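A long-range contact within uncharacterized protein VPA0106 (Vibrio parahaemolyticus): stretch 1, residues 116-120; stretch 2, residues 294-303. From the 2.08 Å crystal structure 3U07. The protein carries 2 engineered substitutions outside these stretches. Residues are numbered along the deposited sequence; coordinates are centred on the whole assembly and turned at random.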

HETATM    1  N   MSE A 116       0.774  12.500  -0.162  1.00 16.32           N
HETATM    2  CA  MSE A 116       0.208  12.725  -1.487  1.00 13.78           C
HETATM    3  C   MSE A 116       1.205  12.660  -2.645  1.00 18.32           C
HETATM    4  O   MSE A 116       0.837  12.885  -3.796  1.00 18.56           O
HETATM    5  CB  MSE A 116      -0.530  14.066  -1.496  1.00 18.15           C
HETATM    6  CG  MSE A 116      -1.706  14.099  -0.528  1.00 24.40           C
HETATM    7 SE   MSE A 116      -3.061  12.775  -0.981  0.66 32.65          SE
HETATM    8  CE  MSE A 116      -3.786  13.743  -2.480  1.00 29.39           C
ATOM      9  N   GLY A 117       2.464  12.370  -2.345  1.00 18.19           N
ATOM     10  CA  GLY A 117       3.448  12.257  -3.406  1.00 20.47           C
ATOM     11  C   GLY A 117       3.736  10.779  -3.618  1.00 24.19           C
ATOM     12  O   GLY A 117       4.629  10.395  -4.377  1.00 18.12           O
ATOM     13  N   HIS A 118       2.948   9.967  -2.915  1.00 20.62           N
ATOM     14  CA  HIS A 118       3.008   8.503  -2.908  1.00 18.00           C
ATOM     15  C   HIS A 118       4.258   7.928  -2.241  1.00 22.59           C
ATOM     16  O   HIS A 118       4.807   6.919  -2.682  1.00 16.51           O
ATOM     17  CB  HIS A 118       2.842   7.924  -4.322  1.00 16.99           C
ATOM     18  CG  HIS A 118       2.346   6.506  -4.331  1.00 18.71           C
ATOM     19  ND1 HIS A 118       3.169   5.428  -4.578  1.00 15.92           N
ATOM     20  CD2 HIS A 118       1.116   5.992  -4.089  1.00 21.36           C
ATOM     21  CE1 HIS A 118       2.464   4.311  -4.487  1.00 15.67           C
ATOM     22  NE2 HIS A 118       1.218   4.626  -4.190  1.00 17.41           N
ATOM     23  N   TYR A 119       4.700   8.591  -1.171  1.00 18.10           N
ATOM     24  CA  TYR A 119       5.846   8.130  -0.388  1.00 16.40           C
ATOM     25  C   TYR A 119       5.340   7.629   0.956  1.00 19.49           C
ATOM     26  O   TYR A 119       4.513   8.285   1.594  1.00 17.28           O
ATOM     27  CB  TYR A 119       6.837   9.255  -0.079  1.00 13.97           C
ATOM     28  CG  TYR A 119       7.653   9.736  -1.237  1.00 16.92           C
ATOM     29  CD1 TYR A 119       7.306  10.897  -1.921  1.00 15.04           C
ATOM     30  CD2 TYR A 119       8.787   9.038  -1.645  1.00 17.36           C
ATOM     31  CE1 TYR A 119       8.068  11.355  -2.982  1.00 18.79           C
ATOM     32  CE2 TYR A 119       9.558   9.488  -2.708  1.00 17.77           C
ATOM     33  CZ  TYR A 119       9.192  10.647  -3.372  1.00 22.16           C
ATOM     34  OH  TYR A 119       9.941  11.098  -4.431  1.00 19.79           O
ATOM     35  N   THR A 120       5.821   6.468   1.384  1.00 19.70           N
ATOM     36  CA  THR A 120       5.438   5.964   2.695  1.00 18.03           C
ATOM     37  C   THR A 120       6.218   6.857   3.681  1.00 18.41           C
ATOM     38  O   THR A 120       7.420   7.070   3.505  1.00 22.42           O
ATOM     39  CB  THR A 120       5.860   4.485   2.871  1.00 18.22           C
ATOM     40  OG1 THR A 120       4.913   3.637   2.202  1.00 16.06           O
ATOM     41  CG2 THR A 120       5.929   4.115   4.345  1.00 18.59           C
ATOM     42  N   PRO A 294      14.901   7.785  -9.903  1.00 27.98           N
ATOM     43  CA  PRO A 294      14.321   8.131 -11.207  1.00 25.88           C
ATOM     44  C   PRO A 294      12.795   8.202 -11.132  1.00 25.53           C
ATOM     45  O   PRO A 294      12.152   7.315 -10.562  1.00 26.01           O
ATOM     46  CB  PRO A 294      14.808   7.000 -12.111  1.00 26.11           C
ATOM     47  CG  PRO A 294      16.134   6.646 -11.517  1.00 22.52           C
ATOM     48  CD  PRO A 294      15.814   6.632 -10.035  1.00 22.30           C
ATOM     49  N   ARG A 295      12.222   9.254 -11.714  1.00 18.30           N
ATOM     50  CA  ARG A 295      10.776   9.447 -11.683  1.00 20.30           C
ATOM     51  C   ARG A 295       9.927   8.412 -12.417  1.00 21.80           C
ATOM     52  O   ARG A 295       8.867   8.028 -11.914  1.00 18.88           O
ATOM     53  CB  ARG A 295      10.408  10.845 -12.197  1.00 21.11           C
ATOM     54  CG  ARG A 295      10.805  12.005 -11.280  1.00 23.61           C
ATOM     55  CD  ARG A 295      10.205  11.860  -9.891  1.00 20.92           C
ATOM     56  NE  ARG A 295      11.028  11.034  -9.013  1.00 21.21           N
ATOM     57  CZ  ARG A 295      10.708  10.738  -7.756  1.00 22.40           C
ATOM     58  NH1 ARG A 295       9.577  11.199  -7.236  1.00 19.03           N
ATOM     59  NH2 ARG A 295      11.520   9.992  -7.016  1.00 22.87           N
ATOM     60  N   ASP A 296      10.355   7.954 -13.594  1.00 18.99           N
ATOM     61  CA  ASP A 296       9.524   6.973 -14.287  1.00 21.82           C
ATOM     62  C   ASP A 296       9.445   5.668 -13.506  1.00 22.90           C
ATOM     63  O   ASP A 296       8.393   5.037 -13.461  1.00 20.56           O
ATOM     64  CB  ASP A 296       9.990   6.736 -15.739  1.00 27.29           C
ATOM     65  CG  ASP A 296      11.458   6.366 -15.855  1.00 34.04           C
ATOM     66  OD1 ASP A 296      12.165   6.284 -14.832  1.00 34.35           O
ATOM     67  OD2 ASP A 296      11.907   6.157 -17.002  1.00 39.48           O
ATOM     68  N   ILE A 297      10.538   5.281 -12.856  1.00 26.63           N
ATOM     69  CA  ILE A 297      10.522   4.052 -12.069  1.00 23.94           C
ATOM     70  C   ILE A 297       9.677   4.270 -10.801  1.00 22.16           C
ATOM     71  O   ILE A 297       8.873   3.412 -10.432  1.00 21.81           O
ATOM     72  CB  ILE A 297      11.958   3.604 -11.699  1.00 28.86           C
ATOM     73  CG1 ILE A 297      12.767   3.387 -12.984  1.00 33.68           C
ATOM     74  CG2 ILE A 297      11.910   2.303 -10.885  1.00 26.42           C
ATOM     75  CD1 ILE A 297      14.217   3.036 -12.761  1.00 35.49           C
ATOM     76  N   PHE A 298       9.842   5.415 -10.141  1.00 18.25           N
ATOM     77  CA  PHE A 298       9.058   5.707  -8.941  1.00 16.99           C
ATOM     78  C   PHE A 298       7.573   5.679  -9.310  1.00 18.06           C
ATOM     79  O   PHE A 298       6.737   5.139  -8.576  1.00 17.54           O
ATOM     80  CB  PHE A 298       9.412   7.095  -8.392  1.00 19.67           C
ATOM     81  CG  PHE A 298       8.614   7.488  -7.176  1.00 22.23           C
ATOM     82  CD1 PHE A 298       8.939   6.984  -5.920  1.00 19.13           C
ATOM     83  CD2 PHE A 298       7.526   8.354  -7.290  1.00 28.68           C
ATOM     84  CE1 PHE A 298       8.193   7.332  -4.795  1.00 17.12           C
ATOM     85  CE2 PHE A 298       6.769   8.709  -6.167  1.00 28.20           C
ATOM     86  CZ  PHE A 298       7.107   8.195  -4.917  1.00 18.12           C
ATOM     87  N   ALA A 299       7.259   6.263 -10.463  1.00 16.01           N
ATOM     88  CA  ALA A 299       5.889   6.320 -10.963  1.00 20.09           C
ATOM     89  C   ALA A 299       5.275   4.932 -11.171  1.00 22.93           C
ATOM     90  O   ALA A 299       4.063   4.759 -11.018  1.00 21.18           O
ATOM     91  CB  ALA A 299       5.849   7.108 -12.278  1.00 13.92           C
ATOM     92  N   GLU A 300       6.094   3.944 -11.529  1.00 23.07           N
ATOM     93  CA  GLU A 300       5.556   2.599 -11.737  1.00 26.21           C
ATOM     94  C   GLU A 300       5.027   2.034 -10.418  1.00 25.48           C
ATOM     95  O   GLU A 300       4.221   1.099 -10.406  1.00 26.68           O
ATOM     96  CB  GLU A 300       6.625   1.660 -12.324  1.00 29.72           C
ATOM     97  CG  GLU A 300       7.061   1.974 -13.770  1.00 29.10           C
ATOM     98  CD  GLU A 300       5.942   1.802 -14.805  1.00 29.83           C
ATOM     99  OE1 GLU A 300       4.913   1.167 -14.495  1.00 26.24           O
ATOM    100  OE2 GLU A 300       6.106   2.296 -15.941  1.00 24.54           O
ATOM    101  N   GLY A 301       5.481   2.604  -9.305  1.00 21.78           N
ATOM    102  CA  GLY A 301       5.010   2.146  -8.009  1.00 21.09           C
ATOM    103  C   GLY A 301       3.516   2.375  -7.921  1.00 25.02           C
ATOM    104  O   GLY A 301       2.774   1.537  -7.408  1.00 20.74           O
ATOM    105  N   THR A 302       3.073   3.521  -8.432  1.00 15.75           N
ATOM    106  CA  THR A 302       1.658   3.873  -8.432  1.00 18.98           C
ATOM    107  C   THR A 302       0.925   3.107  -9.541  1.00 21.33           C
ATOM    108  O   THR A 302      -0.198   2.626  -9.354  1.00 22.46           O
ATOM    109  CB  THR A 302       1.464   5.397  -8.675  1.00 23.52           C
ATOM    110  OG1 THR A 302       1.808   6.125  -7.489  1.00 20.33           O
ATOM    111  CG2 THR A 302       0.022   5.701  -9.055  1.00 21.73           C
ATOM    112  N   TYR A 303       1.571   3.005 -10.696  1.00 25.88           N
ATOM    113  CA  TYR A 303       0.985   2.322 -11.839  1.00 25.18           C
ATOM    114  C   TYR A 303       0.723   0.852 -11.582  1.00 29.15           C
ATOM    115  O   TYR A 303      -0.354   0.339 -11.889  1.00 22.14           O
ATOM    116  CB  TYR A 303       1.899   2.457 -13.057  1.00 21.30           C
ATOM    117  CG  TYR A 303       1.291   1.899 -14.324  1.00 30.77           C
ATOM    118  CD1 TYR A 303       0.271   2.576 -14.987  1.00 34.37           C
ATOM    119  CD2 TYR A 303       1.726   0.686 -14.853  1.00 30.95           C
ATOM    120  CE1 TYR A 303      -0.296   2.064 -16.146  1.00 40.72           C
ATOM    121  CE2 TYR A 303       1.161   0.162 -16.012  1.00 30.92           C
ATOM    122  CZ  TYR A 303       0.155   0.857 -16.652  1.00 38.84           C
ATOM    123  OH  TYR A 303      -0.397   0.356 -17.804  1.00 44.33           O
TER

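Long-range contacts in proteins often pair a segment that lacks regular structure with one side of a helix, the helix supplying a regularly spaced row of side chains and the irregular segment fitting itself to them. In VPA0106, residues 116-120 meet the helix that begins at Arg295, across at least 176 positions of sequence. The contact is small, burying 291 Å² over both sides, yet every residue that takes part in it is buried in the assembly. On the helix these residues are Arg295, then Phe298 three positions on, then the adjacent pair Gly301 and Thr302, three and four beyond Phe298, which places them along one side.

Met116, present as selenomethionine, lies out of reach of residues 294-303, and the contact begins with Gly117. Having no side chain, this residue contributes its backbone: Gly117 O lies 3.3 Å from Phe298 CE2, at the edge of the phenyl ring and near its plane. A carbonyl oxygen is well placed there, since the rim of an aromatic ring carries partial positive charge.

His118 points its CA-to-CB bond toward the helix, and its t rotamer lays the imidazole beside Gly301 and Thr302. The hydroxyl of Thr302 sits over one face of the imidazole, with Thr302 OG1 3.2 Å from His118 CG. The neighbouring helix position is a glycine, and His118 CE1 comes 4.0 Å from Gly301 O. An ideal CB on Gly301 would point toward stretch 1, but it would be crowded within its own helix, 3.0 Å from Phe298 O. The backbone of the histidine takes part as well, for His118 O lies 3.5 Å from Phe298 CZ. The ring atom NE2 is hydrogen-bonded elsewhere in the structure.

Tyr119 leaves the backbone sideways, but its long side chain brings its end nearer the helix, where it combines apolar packing with polar anchoring. Its ring lies against that of Phe298, with centroids 4.5 Å apart and planes inclined at 31°; Tyr119 CE2 and Phe298 CE1 approach to 3.3 Å. Beyond the ring, the phenol oxygen accepts a hydrogen bond from the guanidinium of Arg295, with Arg295 NH1 2.8 Å from Tyr119 OH. A second, weak bond runs from Arg295 NH2 to Tyr119 OH at 3.2 Å. The oxygen lies near the guanidinium plane, where the N-H groups point. Tyrosine thus suits a place that demands both an aromatic surface and a polar tip.

Thr120 makes no contact with the second stretch, so three consecutive residues carry stretch 1's share, with Phe298 touching all of them.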